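Ionotropic glutamate receptor bacterial homologue (Nostoc punctiforme, PDB 2PYY) binds L-glutamate between the two lobes of its ligand-binding core, probably as the sensing part of a bacterial ionotropic glutamate receptor. Local coordinates at residues Ser24-Gln37 against Leu207-Phe221. Numbering follows the deposited sequence.
Sequences SGFSIDLWRSIATQ and LKENGTYQSLYDKWF
Phe-26 is a knob among Tyr-213, Leu-216, Tyr-217 and Trp-220, on the tightly packed side of two nearly antiparallel helices whose axes approach to 10.0 Å. With CG anti to the backbone N (chi1 175°), the ring meets the face of Tyr-213 edge-on but offset, while its own face receives the edge of Phe-221, with Phe-26 CG 3.7 Å from Phe-221 CE1. The Tyr-213 hydroxyl is engaged elsewhere, on the carbonyl O of Ile-85. At the end of helix 197-209, Leu-207 CD1 wedges against Ile-34 CG1 at 3.6 Å. In this periplasmic-binding-protein fold, both C-terminal helices, 197-209 and 212-220, thus dock on helix 26-38 of the lobe carrying the parallel sheet. Trp-220 lays its indole over Gly-25, whose CA makes a CH-pi contact 3.5 Å from the six-membered ring centroid. Trp-220 NE1 donates in its ring plane to Asp-29 OD2 (2.8 Å, 153°). Toward solvent the contact thins to charges: exposed Lys-219, its chain extended, brings NZ to Asp-29 OD2 at 2.9 Å from the opposite carboxylate face, and Arg-32 NH1 donates to Asp-29 OD1 in a second salt bridge. An alanine replacing Trp-220 would probably leave Gly-25 uncovered and Asp-29 OD2 without its indole donor.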
loop_
_atom_site.group_PDB
_atom_site.type_symbol
_atom_site.label_atom_id
_atom_site.label_comp_id
_atom_site.label_asym_id
_atom_site.label_seq_id
_atom_site.Cartn_x
_atom_site.Cartn_y
_atom_site.Cartn_z
ATOM N N SER B 24 17.578 -2.029 -18.675
ATOM C CA SER B 24 18.241 -3.028 -17.849
ATOM C C SER B 24 17.804 -2.876 -16.393
ATOM O O SER B 24 16.993 -2.003 -16.063
ATOM C CB SER B 24 19.765 -2.867 -17.941
ATOM O OG SER B 24 20.404 -3.909 -17.207
ATOM N N GLY B 25 18.358 -3.716 -15.525
ATOM C CA GLY B 25 18.004 -3.632 -14.125
ATOM C C GLY B 25 17.478 -4.947 -13.606
ATOM O O GLY B 25 17.234 -5.890 -14.364
ATOM N N PHE B 26 17.284 -5.006 -12.297
ATOM C CA PHE B 26 16.794 -6.228 -11.688
ATOM C C PHE B 26 15.441 -6.692 -12.233
ATOM O O PHE B 26 15.283 -7.849 -12.602
ATOM C CB PHE B 26 16.703 -6.062 -10.175
ATOM C CG PHE B 26 16.101 -7.242 -9.480
ATOM C CD1 PHE B 26 16.866 -8.374 -9.206
ATOM C CD2 PHE B 26 14.769 -7.210 -9.079
ATOM C CE1 PHE B 26 16.303 -9.460 -8.531
ATOM C CE2 PHE B 26 14.196 -8.279 -8.406
ATOM C CZ PHE B 26 14.965 -9.410 -8.128
ATOM N N SER B 27 14.456 -5.801 -12.283
ATOM C CA SER B 27 13.153 -6.221 -12.787
ATOM C C SER B 27 13.186 -6.578 -14.263
ATOM O O SER B 27 12.489 -7.502 -14.690
ATOM C CB SER B 27 12.094 -5.152 -12.547
ATOM O OG SER B 27 12.037 -4.827 -11.165
ATOM N N ILE B 28 13.966 -5.834 -15.043
ATOM C CA ILE B 28 14.101 -6.137 -16.464
ATOM C C ILE B 28 14.637 -7.580 -16.614
ATOM O O ILE B 28 14.105 -8.373 -17.396
ATOM C CB ILE B 28 15.072 -5.118 -17.174
ATOM C CG1 ILE B 28 14.462 -3.712 -17.133
ATOM C CG2 ILE B 28 15.264 -5.487 -18.654
ATOM C CD1 ILE B 28 13.076 -3.628 -17.772
ATOM N N ASP B 29 15.680 -7.928 -15.863
ATOM C CA ASP B 29 16.241 -9.292 -15.944
ATOM C C ASP B 29 15.288 -10.359 -15.415
ATOM O O ASP B 29 15.174 -11.452 -15.977
ATOM C CB ASP B 29 17.562 -9.403 -15.170
ATOM C CG ASP B 29 18.673 -8.581 -15.795
ATOM O OD1 ASP B 29 18.543 -8.213 -16.981
ATOM O OD2 ASP B 29 19.676 -8.317 -15.107
ATOM N N LEU B 30 14.605 -10.048 -14.318
ATOM C CA LEU B 30 13.666 -11.008 -13.747
ATOM C C LEU B 30 12.514 -11.278 -14.719
ATOM O O LEU B 30 12.162 -12.430 -14.963
ATOM C CB LEU B 30 13.115 -10.504 -12.409
ATOM C CG LEU B 30 12.183 -11.471 -11.683
ATOM C CD1 LEU B 30 12.948 -12.728 -11.333
ATOM C CD2 LEU B 30 11.630 -10.815 -10.428
ATOM N N TRP B 31 11.917 -10.230 -15.272
ATOM C CA TRP B 31 10.822 -10.454 -16.203
ATOM C C TRP B 31 11.279 -11.259 -17.437
ATOM O O TRP B 31 10.584 -12.164 -17.886
ATOM C CB TRP B 31 10.208 -9.129 -16.650
ATOM C CG TRP B 31 9.221 -9.334 -17.742
ATOM C CD1 TRP B 31 9.361 -8.976 -19.053
ATOM C CD2 TRP B 31 7.994 -10.065 -17.652
ATOM N NE1 TRP B 31 8.300 -9.443 -19.785
ATOM C CE2 TRP B 31 7.443 -10.107 -18.948
ATOM C CE3 TRP B 31 7.299 -10.679 -16.599
ATOM C CZ2 TRP B 31 6.243 -10.757 -19.228
ATOM C CZ3 TRP B 31 6.096 -11.328 -16.882
ATOM C CH2 TRP B 31 5.581 -11.351 -18.187
ATOM N N ARG B 32 12.442 -10.920 -17.981
ATOM C CA ARG B 32 12.962 -11.629 -19.147
ATOM C C ARG B 32 13.072 -13.129 -18.868
ATOM O O ARG B 32 12.716 -13.938 -19.713
ATOM C CB ARG B 32 14.332 -11.076 -19.534
ATOM C CG ARG B 32 14.972 -11.750 -20.742
ATOM C CD ARG B 32 16.453 -11.405 -20.861
ATOM N NE ARG B 32 16.674 -9.978 -21.140
ATOM C CZ ARG B 32 17.416 -9.178 -20.380
ATOM N NH1 ARG B 32 18.004 -9.664 -19.292
ATOM N NH2 ARG B 32 17.581 -7.904 -20.716
ATOM N N SER B 33 13.549 -13.499 -17.679
ATOM C CA SER B 33 13.690 -14.914 -17.321
ATOM C C SER B 33 12.342 -15.602 -17.200
ATOM O O SER B 33 12.152 -16.729 -17.660
ATOM C CB SER B 33 14.433 -15.077 -15.992
ATOM O OG SER B 33 15.680 -14.420 -16.019
ATOM N N ILE B 34 11.416 -14.914 -16.547
ATOM C CA ILE B 34 10.073 -15.432 -16.347
ATOM C C ILE B 34 9.421 -15.657 -17.706
ATOM O O ILE B 34 8.807 -16.689 -17.945
ATOM C CB ILE B 34 9.226 -14.433 -15.539
ATOM C CG1 ILE B 34 9.816 -14.264 -14.137
ATOM C CG2 ILE B 34 7.792 -14.896 -15.485
ATOM C CD1 ILE B 34 9.107 -13.211 -13.300
ATOM N N ALA B 35 9.577 -14.682 -18.595
ATOM C CA ALA B 35 8.998 -14.749 -19.933
ATOM C C ALA B 35 9.649 -15.827 -20.789
ATOM O O ALA B 35 8.970 -16.560 -21.503
ATOM C CB ALA B 35 9.124 -13.400 -20.615
ATOM N N THR B 36 10.968 -15.915 -20.732
ATOM C CA THR B 36 11.665 -16.913 -21.521
ATOM C C THR B 36 11.268 -18.312 -21.045
ATOM O O THR B 36 11.052 -19.217 -21.853
ATOM C CB THR B 36 13.176 -16.708 -21.439
ATOM O OG1 THR B 36 13.558 -16.587 -20.074
ATOM C CG2 THR B 36 13.581 -15.438 -22.172
ATOM N N GLN B 37 11.120 -18.479 -19.736
ATOM C CA GLN B 37 10.749 -19.774 -19.192
ATOM C C GLN B 37 9.310 -20.182 -19.522
ATOM O O GLN B 37 9.017 -21.370 -19.633
ATOM C CB GLN B 37 10.934 -19.778 -17.685
ATOM C CG GLN B 37 10.903 -21.162 -17.109
ATOM C CD GLN B 37 10.630 -21.151 -15.633
ATOM O OE1 GLN B 37 11.254 -20.395 -14.886
ATOM N NE2 GLN B 37 9.693 -21.993 -15.193
ATOM N N LEU B 207 12.299 -20.223 -10.708
ATOM C CA LEU B 207 13.485 -19.378 -10.777
ATOM C C LEU B 207 14.132 -19.260 -9.398
ATOM O O LEU B 207 15.352 -19.185 -9.279
ATOM C CB LEU B 207 13.126 -17.982 -11.309
ATOM C CG LEU B 207 12.804 -17.865 -12.801
ATOM C CD1 LEU B 207 12.487 -16.413 -13.150
ATOM C CD2 LEU B 207 14.005 -18.347 -13.622
ATOM N N LYS B 208 13.317 -19.238 -8.352
ATOM C CA LYS B 208 13.850 -19.152 -7.004
ATOM C C LYS B 208 14.442 -20.503 -6.605
ATOM O O LYS B 208 15.519 -20.558 -6.022
ATOM C CB LYS B 208 12.751 -18.762 -6.018
ATOM C CG LYS B 208 12.321 -17.294 -6.091
ATOM C CD LYS B 208 10.986 -17.099 -5.398
ATOM C CE LYS B 208 10.621 -15.634 -5.265
ATOM N NZ LYS B 208 11.482 -14.920 -4.277
ATOM N N GLU B 209 13.736 -21.584 -6.921
ATOM C CA GLU B 209 14.197 -22.922 -6.582
ATOM C C GLU B 209 15.496 -23.360 -7.283
ATOM O O GLU B 209 16.306 -24.061 -6.680
ATOM C CB GLU B 209 13.068 -23.937 -6.834
ATOM C CG GLU B 209 11.947 -23.867 -5.787
ATOM C CD GLU B 209 10.641 -24.534 -6.228
ATOM O OE1 GLU B 209 10.699 -25.566 -6.933
ATOM O OE2 GLU B 209 9.550 -24.034 -5.852
ATOM N N ASN B 210 15.720 -22.948 -8.531
ATOM C CA ASN B 210 16.949 -23.345 -9.217
ATOM C C ASN B 210 18.113 -22.382 -9.006
ATOM O O ASN B 210 19.185 -22.566 -9.577
ATOM C CB ASN B 210 16.717 -23.534 -10.719
ATOM C CG ASN B 210 16.291 -22.260 -11.415
ATOM O OD1 ASN B 210 16.732 -21.164 -11.075
ATOM N ND2 ASN B 210 15.441 -22.406 -12.412
ATOM N N GLY B 211 17.905 -21.356 -8.188
ATOM C CA GLY B 211 18.973 -20.404 -7.921
ATOM C C GLY B 211 19.015 -19.173 -8.808
ATOM O O GLY B 211 19.696 -18.196 -8.483
ATOM N N THR B 212 18.300 -19.207 -9.924
ATOM C CA THR B 212 18.279 -18.065 -10.832
ATOM C C THR B 212 17.917 -16.753 -10.128
ATOM O O THR B 212 18.589 -15.731 -10.315
ATOM C CB THR B 212 17.298 -18.288 -11.992
ATOM O OG1 THR B 212 17.692 -19.456 -12.723
ATOM C CG2 THR B 212 17.324 -17.088 -12.946
ATOM N N TYR B 213 16.864 -16.783 -9.314
ATOM C CA TYR B 213 16.430 -15.583 -8.585
ATOM C C TYR B 213 17.592 -15.061 -7.750
ATOM O O TYR B 213 17.988 -13.888 -7.825
ATOM C CB TYR B 213 15.260 -15.901 -7.646
ATOM C CG TYR B 213 14.756 -14.681 -6.916
ATOM C CD1 TYR B 213 13.790 -13.857 -7.488
ATOM C CD2 TYR B 213 15.296 -14.311 -5.684
ATOM C CE1 TYR B 213 13.376 -12.695 -6.858
ATOM C CE2 TYR B 213 14.894 -13.148 -5.042
ATOM C CZ TYR B 213 13.932 -12.339 -5.634
ATOM O OH TYR B 213 13.530 -11.167 -5.022
ATOM N N GLN B 214 18.117 -15.970 -6.941
ATOM C CA GLN B 214 19.233 -15.708 -6.055
ATOM C C GLN B 214 20.366 -15.020 -6.825
ATOM O O GLN B 214 20.888 -13.991 -6.400
ATOM C CB GLN B 214 19.710 -17.042 -5.479
ATOM C CG GLN B 214 19.788 -17.091 -3.970
ATOM C CD GLN B 214 21.096 -16.550 -3.451
ATOM O OE1 GLN B 214 21.918 -17.300 -2.918
ATOM N NE2 GLN B 214 21.302 -15.240 -3.602
ATOM N N SER B 215 20.734 -15.585 -7.970
ATOM C CA SER B 215 21.820 -15.019 -8.766
ATOM C C SER B 215 21.504 -13.621 -9.287
ATOM O O SER B 215 22.383 -12.758 -9.334
ATOM C CB SER B 215 22.154 -15.943 -9.935
ATOM O OG SER B 215 22.554 -17.226 -9.459
ATOM N N LEU B 216 20.251 -13.396 -9.670
ATOM C CA LEU B 216 19.837 -12.095 -10.176
ATOM C C LEU B 216 19.920 -11.058 -9.076
ATOM O O LEU B 216 20.405 -9.944 -9.292
ATOM C CB LEU B 216 18.402 -12.155 -10.705
ATOM C CG LEU B 216 18.232 -12.256 -12.229
ATOM C CD1 LEU B 216 19.160 -13.297 -12.799
ATOM C CD2 LEU B 216 16.778 -12.568 -12.547
ATOM N N TYR B 217 19.443 -11.428 -7.894
ATOM C CA TYR B 217 19.461 -10.508 -6.768
ATOM C C TYR B 217 20.884 -10.082 -6.429
ATOM O O TYR B 217 21.150 -8.899 -6.214
ATOM C CB TYR B 217 18.816 -11.141 -5.526
ATOM C CG TYR B 217 18.889 -10.222 -4.333
ATOM C CD1 TYR B 217 17.950 -9.212 -4.147
ATOM C CD2 TYR B 217 19.950 -10.306 -3.436
ATOM C CE1 TYR B 217 18.066 -8.302 -3.100
ATOM C CE2 TYR B 217 20.078 -9.401 -2.391
ATOM C CZ TYR B 217 19.133 -8.399 -2.229
ATOM O OH TYR B 217 19.297 -7.480 -1.217
ATOM N N ASP B 218 21.796 -11.047 -6.390
ATOM C CA ASP B 218 23.179 -10.747 -6.043
ATOM C C ASP B 218 23.864 -9.910 -7.120
ATOM O O ASP B 218 24.846 -9.213 -6.855
ATOM C CB ASP B 218 23.972 -12.037 -5.814
ATOM C CG ASP B 218 23.507 -12.799 -4.587
ATOM O OD1 ASP B 218 23.101 -12.143 -3.603
ATOM O OD2 ASP B 218 23.568 -14.046 -4.602
ATOM N N LYS B 219 23.339 -9.986 -8.336
ATOM C CA LYS B 219 23.895 -9.229 -9.446
ATOM C C LYS B 219 23.607 -7.732 -9.335
ATOM O O LYS B 219 24.438 -6.908 -9.710
ATOM C CB LYS B 219 23.332 -9.739 -10.768
ATOM C CG LYS B 219 23.666 -8.857 -11.958
ATOM C CD LYS B 219 22.993 -9.374 -13.226
ATOM C CE LYS B 219 23.333 -8.520 -14.444
ATOM N NZ LYS B 219 22.464 -8.844 -15.595
ATOM N N TRP B 220 22.438 -7.380 -8.812
ATOM C CA TRP B 220 22.074 -5.975 -8.706
ATOM C C TRP B 220 22.105 -5.372 -7.317
ATOM O O TRP B 220 22.034 -4.151 -7.176
ATOM C CB TRP B 220 20.682 -5.740 -9.298
ATOM C CG TRP B 220 20.610 -5.998 -10.762
ATOM C CD1 TRP B 220 20.249 -7.161 -11.372
ATOM C CD2 TRP B 220 20.950 -5.081 -11.800
ATOM N NE1 TRP B 220 20.341 -7.027 -12.737
ATOM C CE2 TRP B 220 20.768 -5.756 -13.029
ATOM C CE3 TRP B 220 21.389 -3.748 -11.816
ATOM C CZ2 TRP B 220 21.015 -5.143 -14.268
ATOM C CZ3 TRP B 220 21.632 -3.145 -13.053
ATOM C CH2 TRP B 220 21.440 -3.846 -14.255
ATOM N N PHE B 221 22.219 -6.209 -6.292
ATOM C CA PHE B 221 22.213 -5.714 -4.921
ATOM C C PHE B 221 23.307 -6.313 -4.045
ATOM O O PHE B 221 24.033 -7.227 -4.448
ATOM C CB PHE B 221 20.849 -5.991 -4.266
ATOM C CG PHE B 221 19.676 -5.413 -5.018
ATOM C CD1 PHE B 221 18.998 -6.168 -5.976
ATOM C CD2 PHE B 221 19.258 -4.109 -4.772
ATOM C CE1 PHE B 221 17.917 -5.637 -6.679
ATOM C CE2 PHE B 221 18.181 -3.561 -5.465
ATOM C CZ PHE B 221 17.507 -4.325 -6.422
#